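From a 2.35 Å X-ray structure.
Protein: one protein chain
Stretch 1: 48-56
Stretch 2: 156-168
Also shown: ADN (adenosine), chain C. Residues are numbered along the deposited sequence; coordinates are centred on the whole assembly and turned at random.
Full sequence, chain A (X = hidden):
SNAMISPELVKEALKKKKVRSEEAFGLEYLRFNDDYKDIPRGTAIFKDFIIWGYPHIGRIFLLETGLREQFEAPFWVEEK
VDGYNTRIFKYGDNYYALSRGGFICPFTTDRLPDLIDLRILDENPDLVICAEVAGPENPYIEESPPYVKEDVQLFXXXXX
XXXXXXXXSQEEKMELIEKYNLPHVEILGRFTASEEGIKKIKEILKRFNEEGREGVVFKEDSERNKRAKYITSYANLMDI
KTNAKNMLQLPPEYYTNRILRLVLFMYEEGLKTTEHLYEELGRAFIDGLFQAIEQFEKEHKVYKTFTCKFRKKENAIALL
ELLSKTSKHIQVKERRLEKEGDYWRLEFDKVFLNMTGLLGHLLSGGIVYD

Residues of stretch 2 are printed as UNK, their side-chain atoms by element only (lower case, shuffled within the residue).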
ATOM      1  N   ASP A  48      25.122  -3.087  34.177  1.00 56.12           N
ATOM      2  CA  ASP A  48      25.635  -4.395  34.647  1.00 56.18           C
ATOM      3  C   ASP A  48      25.507  -5.499  33.600  1.00 54.53           C
ATOM      4  O   ASP A  48      26.108  -6.575  33.770  1.00 54.83           O
ATOM      5  CB  ASP A  48      24.877  -4.872  35.915  1.00 55.78           C
ATOM      6  CG  ASP A  48      25.136  -4.008  37.127  1.00 58.35           C
ATOM      7  OD1 ASP A  48      26.283  -3.944  37.593  1.00 60.74           O
ATOM      8  OD2 ASP A  48      24.172  -3.406  37.629  1.00 62.37           O
ATOM      9  N   PHE A  49      24.688  -5.266  32.567  1.00 52.27           N
ATOM     10  CA  PHE A  49      24.504  -6.244  31.501  1.00 50.96           C
ATOM     11  C   PHE A  49      23.760  -5.718  30.279  1.00 49.40           C
ATOM     12  O   PHE A  49      23.091  -4.692  30.351  1.00 49.11           O
ATOM     13  CB  PHE A  49      23.755  -7.479  32.010  1.00 49.11           C
ATOM     14  CG  PHE A  49      22.526  -7.165  32.781  1.00 48.64           C
ATOM     15  CD1 PHE A  49      22.568  -7.099  34.184  1.00 48.08           C
ATOM     16  CD2 PHE A  49      21.315  -6.936  32.113  1.00 45.48           C
ATOM     17  CE1 PHE A  49      21.425  -6.810  34.908  1.00 49.03           C
ATOM     18  CE2 PHE A  49      20.155  -6.641  32.822  1.00 44.87           C
ATOM     19  CZ  PHE A  49      20.187  -6.582  34.217  1.00 47.94           C
ATOM     20  N   ILE A  50      23.906  -6.449  29.170  1.00 48.07           N
ATOM     21  CA  ILE A  50      23.137  -6.206  27.974  1.00 47.42           C
ATOM     22  C   ILE A  50      21.993  -7.262  27.800  1.00 45.23           C
ATOM     23  O   ILE A  50      22.165  -8.468  28.061  1.00 44.20           O
ATOM     24  CB  ILE A  50      24.015  -6.146  26.723  1.00 48.27           C
ATOM     25  CG1 ILE A  50      25.021  -4.995  26.870  1.00 50.75           C
ATOM     26  CG2 ILE A  50      23.111  -5.982  25.464  1.00 45.67           C
ATOM     27  CD1 ILE A  50      26.206  -5.069  25.915  1.00 51.65           C
ATOM     28  N   ILE A  51      20.819  -6.761  27.432  1.00 43.99           N
ATOM     29  CA  ILE A  51      19.701  -7.619  27.108  1.00 42.18           C
ATOM     30  C   ILE A  51      19.594  -7.452  25.628  1.00 41.98           C
ATOM     31  O   ILE A  51      19.220  -6.379  25.143  1.00 41.18           O
ATOM     32  CB  ILE A  51      18.385  -7.223  27.808  1.00 40.91           C
ATOM     33  CG1 ILE A  51      18.593  -7.028  29.319  1.00 40.96           C
ATOM     34  CG2 ILE A  51      17.334  -8.300  27.535  1.00 38.89           C
ATOM     35  CD1 ILE A  51      18.732  -8.339  30.109  1.00 39.97           C
ATOM     36  N   TRP A  52      19.981  -8.494  24.898  1.00 42.41           N
ATOM     37  CA  TRP A  52      19.960  -8.411  23.449  1.00 43.83           C
ATOM     38  C   TRP A  52      18.511  -8.408  22.997  1.00 41.88           C
ATOM     39  O   TRP A  52      17.649  -8.982  23.664  1.00 39.29           O
ATOM     40  CB  TRP A  52      20.780  -9.529  22.790  1.00 44.80           C
ATOM     41  CG  TRP A  52      22.255  -9.241  22.855  1.00 50.12           C
ATOM     42  CD1 TRP A  52      23.109  -9.505  23.906  1.00 53.89           C
ATOM     43  CD2 TRP A  52      23.052  -8.616  21.851  1.00 55.54           C
ATOM     44  NE1 TRP A  52      24.381  -9.085  23.602  1.00 57.46           N
ATOM     45  CE2 TRP A  52      24.370  -8.534  22.347  1.00 59.16           C
ATOM     46  CE3 TRP A  52      22.788  -8.124  20.577  1.00 56.88           C
ATOM     47  CZ2 TRP A  52      25.409  -7.980  21.601  1.00 63.39           C
ATOM     48  CZ3 TRP A  52      23.819  -7.574  19.842  1.00 58.46           C
ATOM     49  CH2 TRP A  52      25.103  -7.505  20.347  1.00 62.06           C
ATOM     50  N   GLY A  53      18.284  -7.663  21.919  1.00 42.25           N
ATOM     51  CA  GLY A  53      17.005  -7.577  21.234  1.00 41.76           C
ATOM     52  C   GLY A  53      16.586  -8.927  20.677  1.00 40.85           C
ATOM     53  O   GLY A  53      17.430  -9.750  20.400  1.00 40.95           O
ATOM     54  N   TYR A  54      15.277  -9.161  20.567  1.00 40.61           N
ATOM     55  CA  TYR A  54      14.782 -10.421  19.995  1.00 40.76           C
ATOM     56  C   TYR A  54      14.958 -10.268  18.523  1.00 41.68           C
ATOM     57  O   TYR A  54      14.577  -9.245  17.988  1.00 41.22           O
ATOM     58  CB  TYR A  54      13.312 -10.704  20.324  1.00 39.36           C
ATOM     59  CG  TYR A  54      12.963 -12.132  20.073  1.00 36.80           C
ATOM     60  CD1 TYR A  54      12.315 -12.518  18.915  1.00 37.19           C
ATOM     61  CD2 TYR A  54      13.268 -13.086  20.983  1.00 36.77           C
ATOM     62  CE1 TYR A  54      11.987 -13.850  18.669  1.00 36.14           C
ATOM     63  CE2 TYR A  54      12.920 -14.416  20.768  1.00 37.96           C
ATOM     64  CZ  TYR A  54      12.309 -14.785  19.597  1.00 36.19           C
ATOM     65  OH  TYR A  54      11.982 -16.079  19.410  1.00 36.13           O
ATOM     66  N   PRO A  55      15.628 -11.231  17.879  1.00 43.95           N
ATOM     67  CA  PRO A  55      16.013 -11.129  16.482  1.00 45.45           C
ATOM     68  C   PRO A  55      14.842 -11.446  15.523  1.00 45.51           C
ATOM     69  O   PRO A  55      13.882 -12.116  15.911  1.00 45.21           O
ATOM     70  CB  PRO A  55      17.145 -12.154  16.372  1.00 46.46           C
ATOM     71  CG  PRO A  55      16.781 -13.194  17.330  1.00 45.75           C
ATOM     72  CD  PRO A  55      16.061 -12.504  18.472  1.00 44.24           C
ATOM     73  N   HIS A  56      14.922 -10.916  14.304  1.00 47.19           N
ATOM     74  CA  HIS A  56      13.856 -11.011  13.307  1.00 47.86           C
ATOM     75  C   HIS A  56      13.693 -12.458  12.856  1.00 46.52           C
ATOM     76  O   HIS A  56      14.677 -13.112  12.531  1.00 47.36           O
ATOM     77  CB  HIS A  56      14.160 -10.090  12.095  1.00 49.62           C
ATOM     78  CG  HIS A  56      14.120  -8.616  12.420  1.00 56.59           C
ATOM     79  ND1 HIS A  56      12.966  -7.965  12.829  1.00 59.45           N
ATOM     80  CD2 HIS A  56      15.101  -7.670  12.420  1.00 63.49           C
ATOM     81  CE1 HIS A  56      13.236  -6.690  13.073  1.00 59.52           C
ATOM     82  NE2 HIS A  56      14.522  -6.484  12.831  1.00 64.69           N
ATOM     83  N   UNK A 156       5.799 -18.424  27.446  1.00 30.00           N
ATOM     84  CA  UNK A 156       7.202 -18.553  27.118  1.00 30.36           C
ATOM     85  C   UNK A 156       7.420 -19.354  25.802  1.00 30.37           C
ATOM     86  O   UNK A 156       6.768 -20.379  25.567  1.00 30.48           O
ATOM     87  c   UNK A 156       7.808 -18.591  29.607  1.00 29.94           C
ATOM     88  c   UNK A 156       9.485 -19.462  27.923  1.00 31.70           C
ATOM     89  c   UNK A 156       7.980 -19.298  28.284  1.00 31.85           C
ATOM     90  N   UNK A 157       8.290 -18.837  24.933  1.00 29.25           N
ATOM     91  CA  UNK A 157       8.709 -19.514  23.711  1.00 28.33           C
ATOM     92  C   UNK A 157      10.234 -19.534  23.540  1.00 29.49           C
ATOM     93  O   UNK A 157      10.765 -20.216  22.630  1.00 30.10           O
ATOM     94  c   UNK A 157       8.048 -18.864  22.476  1.00 27.51           C
ATOM     95  c   UNK A 157       8.348 -17.401  22.296  1.00 28.54           C
ATOM     96  c   UNK A 157       9.581 -16.966  21.896  1.00 28.46           C
ATOM     97  c   UNK A 157       7.386 -16.443  22.546  1.00 30.13           C
ATOM     98  c   UNK A 157       7.654 -15.086  22.423  1.00 30.39           C
ATOM     99  c   UNK A 157       9.816 -15.564  21.771  1.00 32.08           C
ATOM    100  c   UNK A 157       8.861 -14.658  22.056  1.00 27.76           C
ATOM    101  N   UNK A 158      10.967 -18.776  24.357  1.00 29.83           N
ATOM    102  CA  UNK A 158      12.435 -18.826  24.259  1.00 31.63           C
ATOM    103  C   UNK A 158      13.115 -18.380  25.571  1.00 32.08           C
ATOM    104  O   UNK A 158      12.478 -17.755  26.441  1.00 31.12           O
ATOM    105  o   UNK A 158      12.572 -18.363  20.600  1.00 32.48           O
ATOM    106  c   UNK A 158      13.005 -18.866  21.683  1.00 35.13           C
ATOM    107  c   UNK A 158      12.943 -18.011  23.013  1.00 31.49           C
ATOM    108  o   UNK A 158      13.511 -20.032  21.732  1.00 35.90           O
ATOM    109  N   UNK A 159      14.377 -18.765  25.726  1.00 32.68           N
ATOM    110  CA  UNK A 159      15.248 -18.144  26.710  1.00 33.98           C
ATOM    111  C   UNK A 159      16.471 -17.630  25.994  1.00 34.72           C
ATOM    112  O   UNK A 159      16.991 -18.266  25.079  1.00 34.50           O
ATOM    113  c   UNK A 159      15.726 -19.120  27.785  1.00 35.46           C
ATOM    114  c   UNK A 159      14.638 -19.658  28.669  1.00 34.09           C
ATOM    115  c   UNK A 159      14.102 -20.920  28.446  1.00 36.07           C
ATOM    116  c   UNK A 159      12.638 -20.696  30.292  1.00 30.79           C
ATOM    117  c   UNK A 159      13.207 -19.451  30.543  1.00 33.33           C
ATOM    118  c   UNK A 159      14.190 -18.939  29.736  1.00 32.72           C
ATOM    119  c   UNK A 159      13.101 -21.440  29.283  1.00 34.64           C
ATOM    120  N   UNK A 160      16.887 -16.445  26.389  1.00 35.49           N
ATOM    121  CA  UNK A 160      18.127 -15.889  25.988  1.00 36.83           C
ATOM    122  C   UNK A 160      18.908 -15.784  27.256  1.00 38.36           C
ATOM    123  O   UNK A 160      18.414 -16.191  28.299  1.00 38.33           O
ATOM    124  c   UNK A 160      17.888 -14.544  25.325  1.00 37.16           C
ATOM    125  s   UNK A 160      16.885 -13.177  23.079  1.00 38.02           S
ATOM    126  c   UNK A 160      18.523 -12.557  22.613  1.00 39.39           C
ATOM    127  c   UNK A 160      17.250 -14.708  23.948  1.00 35.47           C
ATOM    128  N   UNK A 161      20.111 -15.234  27.176  1.00 40.20           N
ATOM    129  CA  UNK A 161      20.971 -15.039  28.313  1.00 41.95           C
ATOM    130  C   UNK A 161      21.517 -13.617  28.305  1.00 42.40           C
ATOM    131  O   UNK A 161      21.853 -13.100  27.274  1.00 42.75           O
ATOM    132  n   UNK A 161      23.719 -20.717  29.906  1.00 57.16           N
ATOM    133  c   UNK A 161      21.942 -17.376  28.982  1.00 46.86           C
ATOM    134  c   UNK A 161      22.161 -16.042  28.233  1.00 44.25           C
ATOM    135  c   UNK A 161      23.094 -18.425  28.834  1.00 50.75           C
ATOM    136  c   UNK A 161      23.227 -19.296  30.121  1.00 53.79           C
ATOM    137  N   UNK A 162      21.666 -13.007  29.463  1.00 43.18           N
ATOM    138  CA  UNK A 162      22.302 -11.700  29.543  1.00 45.41           C
ATOM    139  C   UNK A 162      23.656 -11.680  28.814  1.00 46.40           C
ATOM    140  O   UNK A 162      24.466 -12.620  28.941  1.00 46.78           O
ATOM    141  c   UNK A 162      21.340 -10.641  31.722  1.00 46.14           C
ATOM    142  c   UNK A 162      21.503 -10.659  33.243  1.00 46.16           C
ATOM    143  c   UNK A 162      20.207 -10.260  33.973  1.00 46.64           C
ATOM    144  n   UNK A 162      20.272 -10.612  35.415  1.00 45.29           N
ATOM    145  c   UNK A 162      22.553 -11.290  31.020  1.00 46.64           C
ATOM    146  N   UNK A 163      23.908 -10.595  28.101  1.00 46.58           N
ATOM    147  CA  UNK A 163      25.198 -10.399  27.423  1.00 48.43           C
ATOM    148  C   UNK A 163      25.449 -11.353  26.234  1.00 49.41           C
ATOM    149  O   UNK A 163      26.590 -11.504  25.826  1.00 51.18           O
ATOM    150  c   UNK A 163      26.370 -10.535  28.416  1.00 49.00           C
ATOM    151  n   UNK A 163      26.395 -10.144  30.820  1.00 42.69           N
ATOM    152  c   UNK A 163      26.250  -9.610  29.604  1.00 46.06           C
ATOM    153  o   UNK A 163      26.060  -8.423  29.429  1.00 44.30           O
ATOM    154  N   UNK A 164      24.407 -12.008  25.701  1.00 48.84           N
ATOM    155  CA  UNK A 164      24.582 -13.057  24.665  1.00 49.59           C
ATOM    156  C   UNK A 164      23.463 -12.981  23.692  1.00 48.20           C
ATOM    157  O   UNK A 164      22.359 -12.567  24.060  1.00 47.11           O
ATOM    158  o   UNK A 164      26.391 -16.629  27.120  1.00 64.97           O
ATOM    159  c   UNK A 164      24.546 -14.491  25.220  1.00 49.97           C
ATOM    160  c   UNK A 164      26.399 -15.533  26.506  1.00 61.04           C
ATOM    161  o   UNK A 164      27.395 -15.050  25.904  1.00 67.61           O
ATOM    162  c   UNK A 164      25.168 -14.721  26.565  1.00 54.20           C
ATOM    163  N   UNK A 165      23.713 -13.474  22.487  1.00 48.24           N
ATOM    164  CA  UNK A 165      22.794 -13.258  21.380  1.00 48.13           C
ATOM    165  C   UNK A 165      21.937 -14.445  21.020  1.00 46.52           C
ATOM    166  O   UNK A 165      20.918 -14.287  20.395  1.00 46.51           O
ATOM    167  n   UNK A 165      25.345 -10.907  18.303  1.00 58.42           N
ATOM    168  o   UNK A 165      23.165 -10.937  17.741  1.00 62.37           O
ATOM    169  c   UNK A 165      23.565 -12.851  20.128  1.00 49.84           C
ATOM    170  c   UNK A 165      24.054 -11.035  18.588  1.00 57.96           C
ATOM    171  c   UNK A 165      23.712 -11.372  19.989  1.00 52.61           C
ATOM    172  N   UNK A 166      22.347 -15.644  21.378  1.00 46.59           N
ATOM    173  CA  UNK A 166      21.606 -16.803  20.922  1.00 44.87           C
ATOM    174  C   UNK A 166      20.508 -17.206  21.868  1.00 42.56           C
ATOM    175  O   UNK A 166      20.023 -16.418  22.641  1.00 42.97           O
ATOM    176  N   UNK A 167      20.151 -18.470  21.779  1.00 40.96           N
ATOM    177  CA  UNK A 167      19.007 -19.024  22.397  1.00 39.29           C
ATOM    178  C   UNK A 167      19.377 -20.337  23.088  1.00 38.91           C
ATOM    179  O   UNK A 167      20.166 -21.106  22.583  1.00 38.66           O
ATOM    180  c   UNK A 167      17.972 -19.317  21.310  1.00 38.79           C
ATOM    181  c   UNK A 167      17.302 -18.082  20.716  1.00 38.42           C
ATOM    182  c   UNK A 167      16.598 -16.788  18.796  1.00 40.82           C
ATOM    183  c   UNK A 167      15.948 -15.886  19.639  1.00 38.84           C
ATOM    184  c   UNK A 167      17.259 -17.893  19.352  1.00 40.41           C
ATOM    185  c   UNK A 167      15.958 -16.101  20.984  1.00 36.47           C
ATOM    186  c   UNK A 167      16.625 -17.185  21.517  1.00 36.67           C
ATOM    187  N   UNK A 168      18.790 -20.618  24.238  1.00 38.18           N
ATOM    188  CA  UNK A 168      18.945 -21.934  24.796  1.00 38.78           C
ATOM    189  C   UNK A 168      18.318 -22.931  23.803  1.00 38.43           C
ATOM    190  O   UNK A 168      17.400 -22.608  23.078  1.00 38.04           O
ATOM    191  c   UNK A 168      18.334 -22.034  26.195  1.00 38.39           C
ATOM    192  c   UNK A 168      19.621 -19.956  27.196  1.00 40.99           C
ATOM    193  c   UNK A 168      19.120 -21.428  27.379  1.00 40.76           C
ATOM    194  c   UNK A 168      18.269 -21.534  28.661  1.00 36.47           C
TER
HETATM  195  O5' ADN C 501       8.682 -12.189  14.895  1.00 52.75           O
HETATM  196  C5' ADN C 501       7.794 -13.217  15.335  1.00 45.58           C
HETATM  197  C4' ADN C 501       7.098 -12.777  16.617  1.00 45.03           C
HETATM  198  O4' ADN C 501       6.038 -13.706  16.997  1.00 43.57           O
HETATM  199  C3' ADN C 501       8.077 -12.753  17.783  1.00 44.17           C
HETATM  200  O3' ADN C 501       8.761 -11.517  17.971  1.00 45.67           O
HETATM  201  C2' ADN C 501       7.221 -13.135  18.987  1.00 42.47           C
HETATM  202  O2' ADN C 501       6.866 -11.988  19.740  1.00 41.05           O
HETATM  203  C1' ADN C 501       5.964 -13.804  18.435  1.00 41.97           C
HETATM  204  N9  ADN C 501       5.839 -15.228  18.786  1.00 40.32           N
HETATM  205  C8  ADN C 501       4.669 -15.814  19.129  1.00 41.58           C
HETATM  206  N7  ADN C 501       4.817 -17.133  19.399  1.00 38.64           N
HETATM  207  C5  ADN C 501       6.134 -17.391  19.185  1.00 37.66           C
HETATM  208  C6  ADN C 501       6.959 -18.601  19.247  1.00 39.30           C
HETATM  209  N6  ADN C 501       6.349 -19.763  19.615  1.00 37.84           N
HETATM  210  N1  ADN C 501       8.300 -18.488  18.995  1.00 40.76           N
HETATM  211  C2  ADN C 501       8.848 -17.295  18.625  1.00 40.06           C
HETATM  212  N3  ADN C 501       8.127 -16.142  18.514  1.00 37.59           N
HETATM  213  C4  ADN C 501       6.804 -16.141  18.793  1.00 38.96           C
HETATM  214  O   HOH W   1      26.244  -9.048  33.467  1.00 52.50           O

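Position 156 carries three carbons, one of them bearing the other two, and its side chain comes no nearer than 9.4 Å to stretch 1; this beta-branched residue is Val 156. At position 157 one carbon leads to a ring of six carbons with no further atom, and a ring carbon lies 3.2 Å from Tyr 54 OH: Phe 157. That carbon is CE1, and the ring's edge is turned toward the face of the Tyr 54 ring in an offset arrangement, the planes at 80°. One face of Phe 157 receives adenosine.

Position 158 has two carbons, the second carrying two oxygens, one of which meets the tyrosine hydroxyl. This short carboxylate is Asp 158: Tyr 54 OH donates to Asp 158 OD2 at 2.6 Å, and its CA-to-CB bond points toward stretch 1. Position 159 again shows one carbon and a six-carbon ring, but its CA-to-CB bond points away and it touches nothing here; it is Phe 159.

Position 160 holds an unbranched chain of two carbons, a sulfur and a terminal carbon, the last reaching Trp 52. It is Met 160, with CE 3.8 Å from Trp 52 CB and SD 4.2 Å from Tyr 54 CD2. Position 161 has four carbons in a row ending in nitrogen; its CA-to-CB bond points away and it makes no contact: Lys 161.

Position 162 has four carbons in a row ending in nitrogen again, now over a face of the Phe 49 ring: Lys 162. Its CE is 3.6 Å from the centroid of the Phe 49 ring, almost on the ring normal, and NZ follows at 4.3 Å from that centroid, adding a cation-pi interaction to the CH-pi contact. Position 163 has two carbons, the second carrying one oxygen and one nitrogen, the side-chain oxygen 2.9 Å from Ile 50 N: Asn 163. Ile 50 N donates to its OD1.

Position 164 presents three carbons, the third with two oxygens, and its CA-to-CB bond points away; this is Glu 164, whose backbone O lies 3.2 Å from Trp 52 CD1. At position 165 three carbons end in one oxygen and one nitrogen, and a side-chain carbon lies over a face of the Trp 52 ring: Gln 165, its CG 3.5 Å from the six-membered ring centroid.

Position 166 has no side-chain atoms and is Gly 166. Position 167, one carbon and a six-carbon ring lying against Tyr 54 and Pro 55, is Phe 167; its CZ is 3.6 Å from Pro 55 CD and its CE1 3.5 Å from Tyr 54 CE2. Position 168, four carbons forked at the second, is Leu 168, out of reach.

The contact joins a polar clamp to aromatic packing. Asn 163 N donates to Ile 50 O at 2.8 Å, so backbone and side chain of one residue satisfy both backbone groups of Ile 50. A water accepts from Asn 163 ND2 and donates to Asp 48 O. Around this anchor, Phe 49 and Trp 52 offer ring faces to aliphatic chains, while Tyr 54 is held among Phe 157, Asp 158 and Phe 167.

Stretch 2, residues 156-168: VFDFMKKNEQGFL
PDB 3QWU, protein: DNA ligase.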